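PDB 3WD6: omega-class glutathione S-transferase from Bombyx mori, which binds glutathione and probably transfers it to substrates and uses it to reduce dehydroascorbate. Local coordinates for residues A[46-51]-A[97-102]; A[106-111]-A[178-183]. All blocks are in the same frame, centred on the assembly; numbering follows the deposited sequence.

In the fold
The two contacts lie on the same side of the chain's centre, with their own centres about 9 Å apart, and contact 1 closes in sequence before contact 2 opens. Contact 1 pairs the C-terminal parts of helices 39-51 and 92-102 within the thioredoxin-like N-terminal domain. The chain then leaves helix 92-102 through the loop holding 106-111, and contact 2 sets this loop against helix 177-189 of the C-terminal domain. They share more than proximity: K51 probably bonds to the carbonyl of R106, D100 probably receives the amide of L108, and A50 packs on Y180. Contact 1 thus holds the start of the loop that contact 2 lays on the second domain, away from the glutathione itself.

Contact 1. Residues A[46-51]-A[97-102]; sequences LALNAK and EYLDEV. With EDO (1,2-ethanediol), chain H.
The polar part of this contact is the salt bridge between K51 and D100, with NZ of K51 2.9 Å from OD1 of D100. The ammonium comes in on the anti side of the carboxylate oxygen and lies 30° out of the carboxylate plane. The lysine chain bends at its last two torsions, turning NZ toward the acid and bringing CE of K51 within 3.5 Å of the backbone O of L99. Both charges have further partners. The main one for NZ is the carbonyl of R106, with those of K105 and Y103 also within bonding distance, so three protons are shared among four acceptors; the D100 oxygens take the amide of L109 and probably that of L108. Lysine and aspartate thus both bind backbone of the chain after helix 92-102, the one its carbonyls, the other its amides.

The apolar part is leucine on leucine. CD2 of L48 meets CD1 of L99 at 3.5 Å and CD2 of L99 at 3.9 Å, branch ends touching where the CA atoms are 7.8 Å apart.

The segment axes run 10.3 Å apart at 21°: helices 39-51 and 92-102 pack near-parallel on one side of the thioredoxin-fold sheet, as in glutathione transferases.

Contact 2. Residues A[106-111]-A[178-183]; sequences RPLLPQ and ADYMIW
L108 and R106 reach across from the loop to one ring, that of Y180, and the helix can be followed on either side of it. Ahead of the ring, D179 is buried and turned to its own domain, where its carboxylate takes the backbone amides of L170, D171 and G176 and the hydroxyl of Y211.

Y180 carries the contact. CD2 of L108 comes to the ring edge, near its plane, 4.0 Å from CD2 and 4.1 Å from CE2 of Y180, and the two side chains cross at about a right angle. R106 starts extended (chi1 -173°) and bends at chi2 (80°), which brings NH1 of R106 to 3.4 Å from OH of Y180, at too poor an angle for a hydrogen bond; guanidinium and ring planes lie 39° apart. A water fills in, accepting from NH1 of R106 in the guanidinium plane and donating to OH of Y180, each at 3.2 Å. Farther along, W183 turns to Q42 and L46 of helix 39-51.

With NH1 of R106 also bonded to the carbonyl of P175 and the tyrosine hydroxyl to D218, the polar link across the contact is indirect: a cation and a carboxylate joined through water and a phenol, which would probably polarise that hydroxyl, beside a direct apolar edge contact.

Contact 1. Residues A[46-51]-A[97-102]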
# COMPACT_ATOMS: atom_id res chain seq x y z
N LEU A 46 5.56 2.38 -3.80
CA LEU A 46 6.66 1.51 -3.40
C LEU A 46 7.38 1.00 -4.63
O LEU A 46 8.61 1.09 -4.74
CB LEU A 46 6.16 0.31 -2.57
CG LEU A 46 5.55 0.67 -1.21
CD1 LEU A 46 4.98 -0.57 -0.55
CD2 LEU A 46 6.60 1.36 -0.30
N ALA A 47 6.61 0.46 -5.57
CA ALA A 47 7.18 -0.10 -6.78
C ALA A 47 8.00 0.97 -7.49
O ALA A 47 9.19 0.75 -7.80
CB ALA A 47 6.07 -0.67 -7.69
N LEU A 48 7.39 2.12 -7.73
CA LEU A 48 8.09 3.21 -8.41
C LEU A 48 9.36 3.62 -7.65
O LEU A 48 10.41 3.85 -8.28
CB LEU A 48 7.18 4.41 -8.60
CG LEU A 48 6.00 4.22 -9.56
CD1 LEU A 48 5.02 5.34 -9.36
CD2 LEU A 48 6.48 4.20 -10.99
N ASN A 49 9.27 3.71 -6.32
CA ASN A 49 10.46 4.03 -5.53
C ASN A 49 11.56 2.99 -5.68
O ASN A 49 12.70 3.33 -5.98
CB ASN A 49 10.12 4.17 -4.04
CG ASN A 49 9.29 5.41 -3.74
OD1 ASN A 49 8.97 6.20 -4.64
ND2 ASN A 49 8.92 5.58 -2.46
N ALA A 50 11.21 1.73 -5.47
CA ALA A 50 12.21 0.67 -5.47
C ALA A 50 12.94 0.60 -6.82
O ALA A 50 14.17 0.34 -6.88
CB ALA A 50 11.57 -0.67 -5.11
N LYS A 51 12.18 0.84 -7.90
CA LYS A 51 12.72 0.72 -9.27
C LYS A 51 13.38 2.03 -9.71
O LYS A 51 14.00 2.09 -10.77
CB LYS A 51 11.63 0.28 -10.27
CG LYS A 51 11.02 -1.10 -9.96
CD LYS A 51 9.86 -1.45 -10.91
CE LYS A 51 10.32 -1.97 -12.26
NZ LYS A 51 11.18 -3.21 -12.15
N GLU A 97 2.34 -4.53 -12.06
CA GLU A 97 2.77 -5.56 -13.02
C GLU A 97 3.20 -4.91 -14.36
O GLU A 97 4.19 -5.32 -14.96
CB GLU A 97 1.70 -6.66 -13.19
CG GLU A 97 1.47 -7.49 -11.90
CD GLU A 97 0.14 -8.32 -11.86
OE1 GLU A 97 -0.58 -8.42 -12.89
OE2 GLU A 97 -0.19 -8.87 -10.77
N TYR A 98 2.48 -3.88 -14.79
CA TYR A 98 2.90 -3.08 -15.94
C TYR A 98 4.30 -2.43 -15.79
O TYR A 98 5.12 -2.50 -16.72
CB TYR A 98 1.87 -1.99 -16.24
CG TYR A 98 2.26 -1.13 -17.42
CD1 TYR A 98 3.03 0.01 -17.23
CD2 TYR A 98 1.88 -1.47 -18.72
CE1 TYR A 98 3.39 0.81 -18.30
CE2 TYR A 98 2.25 -0.68 -19.80
CZ TYR A 98 3.01 0.46 -19.59
OH TYR A 98 3.39 1.27 -20.65
N LEU A 99 4.55 -1.80 -14.64
CA LEU A 99 5.84 -1.16 -14.41
C LEU A 99 6.96 -2.20 -14.41
O LEU A 99 8.06 -1.95 -14.94
CB LEU A 99 5.85 -0.34 -13.12
CG LEU A 99 4.86 0.85 -13.11
CD1 LEU A 99 4.55 1.34 -11.67
CD2 LEU A 99 5.37 1.99 -14.00
N ASP A 100 6.69 -3.37 -13.84
CA ASP A 100 7.72 -4.41 -13.78
C ASP A 100 8.05 -4.96 -15.18
O ASP A 100 9.20 -5.32 -15.45
CB ASP A 100 7.32 -5.55 -12.83
CG ASP A 100 8.53 -6.20 -12.15
OD1 ASP A 100 9.39 -5.46 -11.60
OD2 ASP A 100 8.62 -7.47 -12.16
N GLU A 101 7.06 -4.99 -16.08
CA GLU A 101 7.28 -5.50 -17.45
C GLU A 101 8.04 -4.47 -18.30
O GLU A 101 8.91 -4.82 -19.11
CB GLU A 101 5.96 -5.85 -18.12
CG GLU A 101 5.39 -7.20 -17.69
CD GLU A 101 3.91 -7.36 -17.99
OE1 GLU A 101 3.36 -6.58 -18.81
OE2 GLU A 101 3.27 -8.26 -17.39
N VAL A 102 7.72 -3.21 -18.10
CA VAL A 102 8.23 -2.16 -18.96
C VAL A 102 9.54 -1.55 -18.46
O VAL A 102 10.34 -1.07 -19.26
CB VAL A 102 7.15 -1.09 -19.21
CG1 VAL A 102 7.77 0.22 -19.66
CG2 VAL A 102 6.16 -1.61 -20.24
C1 EDO H . 12.28 7.30 -6.77
O1 EDO H . 11.55 6.67 -7.85
C2 EDO H . 11.50 8.51 -6.21
O2 EDO H . 11.72 8.67 -4.80

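Contact 2. Residues A[106-111]-A[178-183]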
# COMPACT_ATOMS: atom_id res chain seq x y z
N ARG A 106 15.77 -3.64 -11.54
CA ARG A 106 15.17 -3.98 -10.26
C ARG A 106 13.84 -4.73 -10.45
O ARG A 106 12.77 -4.24 -10.08
CB ARG A 106 14.99 -2.72 -9.41
CG ARG A 106 14.53 -2.98 -7.98
CD ARG A 106 15.70 -3.40 -7.09
NE ARG A 106 15.36 -3.28 -5.66
CZ ARG A 106 14.55 -4.14 -5.01
NH1 ARG A 106 14.29 -3.95 -3.71
NH2 ARG A 106 14.01 -5.17 -5.68
N PRO A 107 13.88 -5.92 -11.05
CA PRO A 107 12.63 -6.65 -11.29
C PRO A 107 11.94 -7.05 -9.97
O PRO A 107 12.59 -7.63 -9.09
CB PRO A 107 13.08 -7.90 -12.05
CG PRO A 107 14.54 -8.08 -11.67
CD PRO A 107 15.08 -6.68 -11.47
N LEU A 108 10.66 -6.72 -9.84
CA LEU A 108 9.92 -7.03 -8.62
C LEU A 108 9.39 -8.46 -8.61
O LEU A 108 9.38 -9.12 -7.57
CB LEU A 108 8.78 -6.03 -8.43
CG LEU A 108 9.32 -4.61 -8.29
CD1 LEU A 108 8.20 -3.59 -8.13
CD2 LEU A 108 10.33 -4.54 -7.13
N LEU A 109 8.95 -8.93 -9.78
CA LEU A 109 8.41 -10.27 -9.88
C LEU A 109 9.51 -11.24 -10.31
O LEU A 109 10.31 -10.94 -11.21
CB LEU A 109 7.24 -10.30 -10.87
CG LEU A 109 5.88 -9.80 -10.34
CD1 LEU A 109 4.91 -9.43 -11.47
CD2 LEU A 109 5.23 -10.83 -9.40
N PRO A 110 9.57 -12.41 -9.64
CA PRO A 110 10.42 -13.53 -10.07
C PRO A 110 10.23 -13.80 -11.56
O PRO A 110 9.08 -13.73 -12.07
CB PRO A 110 9.83 -14.72 -9.29
CG PRO A 110 9.30 -14.12 -8.04
CD PRO A 110 8.82 -12.71 -8.40
N GLN A 111 11.33 -14.09 -12.25
CA GLN A 111 11.25 -14.48 -13.66
C GLN A 111 10.62 -15.87 -13.83
O GLN A 111 9.82 -16.09 -14.73
CB GLN A 111 12.63 -14.39 -14.34
CG GLN A 111 12.93 -13.02 -15.03
CD GLN A 111 13.21 -11.85 -14.06
OE1 GLN A 111 13.06 -11.97 -12.83
NE2 GLN A 111 13.61 -10.70 -14.62
N ALA A 178 6.12 -9.44 -3.66
CA ALA A 178 5.40 -10.01 -2.54
C ALA A 178 5.56 -9.11 -1.31
O ALA A 178 4.57 -8.75 -0.65
CB ALA A 178 5.90 -11.42 -2.26
N ASP A 179 6.79 -8.72 -1.02
CA ASP A 179 7.03 -7.83 0.10
C ASP A 179 6.30 -6.50 -0.09
O ASP A 179 5.51 -6.10 0.76
CB ASP A 179 8.51 -7.57 0.29
CG ASP A 179 9.31 -8.86 0.45
OD1 ASP A 179 9.29 -9.45 1.57
OD2 ASP A 179 9.97 -9.25 -0.55
N TYR A 180 6.56 -5.83 -1.20
CA TYR A 180 6.01 -4.49 -1.39
C TYR A 180 4.49 -4.49 -1.46
O TYR A 180 3.85 -3.53 -1.01
CB TYR A 180 6.57 -3.82 -2.64
CG TYR A 180 8.00 -3.35 -2.48
CD1 TYR A 180 8.41 -2.68 -1.31
CD2 TYR A 180 8.96 -3.60 -3.47
CE1 TYR A 180 9.73 -2.25 -1.15
CE2 TYR A 180 10.28 -3.18 -3.31
CZ TYR A 180 10.66 -2.50 -2.15
OH TYR A 180 11.96 -2.06 -2.01
N MET A 181 3.91 -5.55 -2.04
CA MET A 181 2.46 -5.53 -2.31
C MET A 181 1.64 -5.82 -1.05
O MET A 181 0.43 -5.51 -1.00
CB MET A 181 2.09 -6.48 -3.46
CG MET A 181 2.65 -6.08 -4.82
SD MET A 181 2.19 -4.41 -5.33
CE MET A 181 3.63 -3.46 -4.82
N ILE A 182 2.28 -6.37 -0.02
CA ILE A 182 1.58 -6.56 1.24
C ILE A 182 2.02 -5.51 2.26
O ILE A 182 1.33 -5.28 3.27
CB ILE A 182 1.77 -8.01 1.80
CG1 ILE A 182 3.17 -8.22 2.36
CG2 ILE A 182 1.46 -9.05 0.72
CD1 ILE A 182 3.45 -9.70 2.76
N TRP A 183 3.15 -4.86 2.00
CA TRP A 183 3.73 -3.96 2.99
C TRP A 183 2.76 -2.92 3.61
O TRP A 183 2.80 -2.66 4.81
CB TRP A 183 4.97 -3.22 2.43
CG TRP A 183 5.35 -2.14 3.38
CD1 TRP A 183 5.19 -0.79 3.20
CD2 TRP A 183 5.86 -2.32 4.70
NE1 TRP A 183 5.61 -0.11 4.33
CE2 TRP A 183 6.02 -1.03 5.26
CE3 TRP A 183 6.21 -3.44 5.45
CZ2 TRP A 183 6.51 -0.84 6.56
CZ3 TRP A 183 6.71 -3.25 6.74
CH2 TRP A 183 6.85 -1.95 7.28
O HOH W 1 15.00 -1.16 -2.29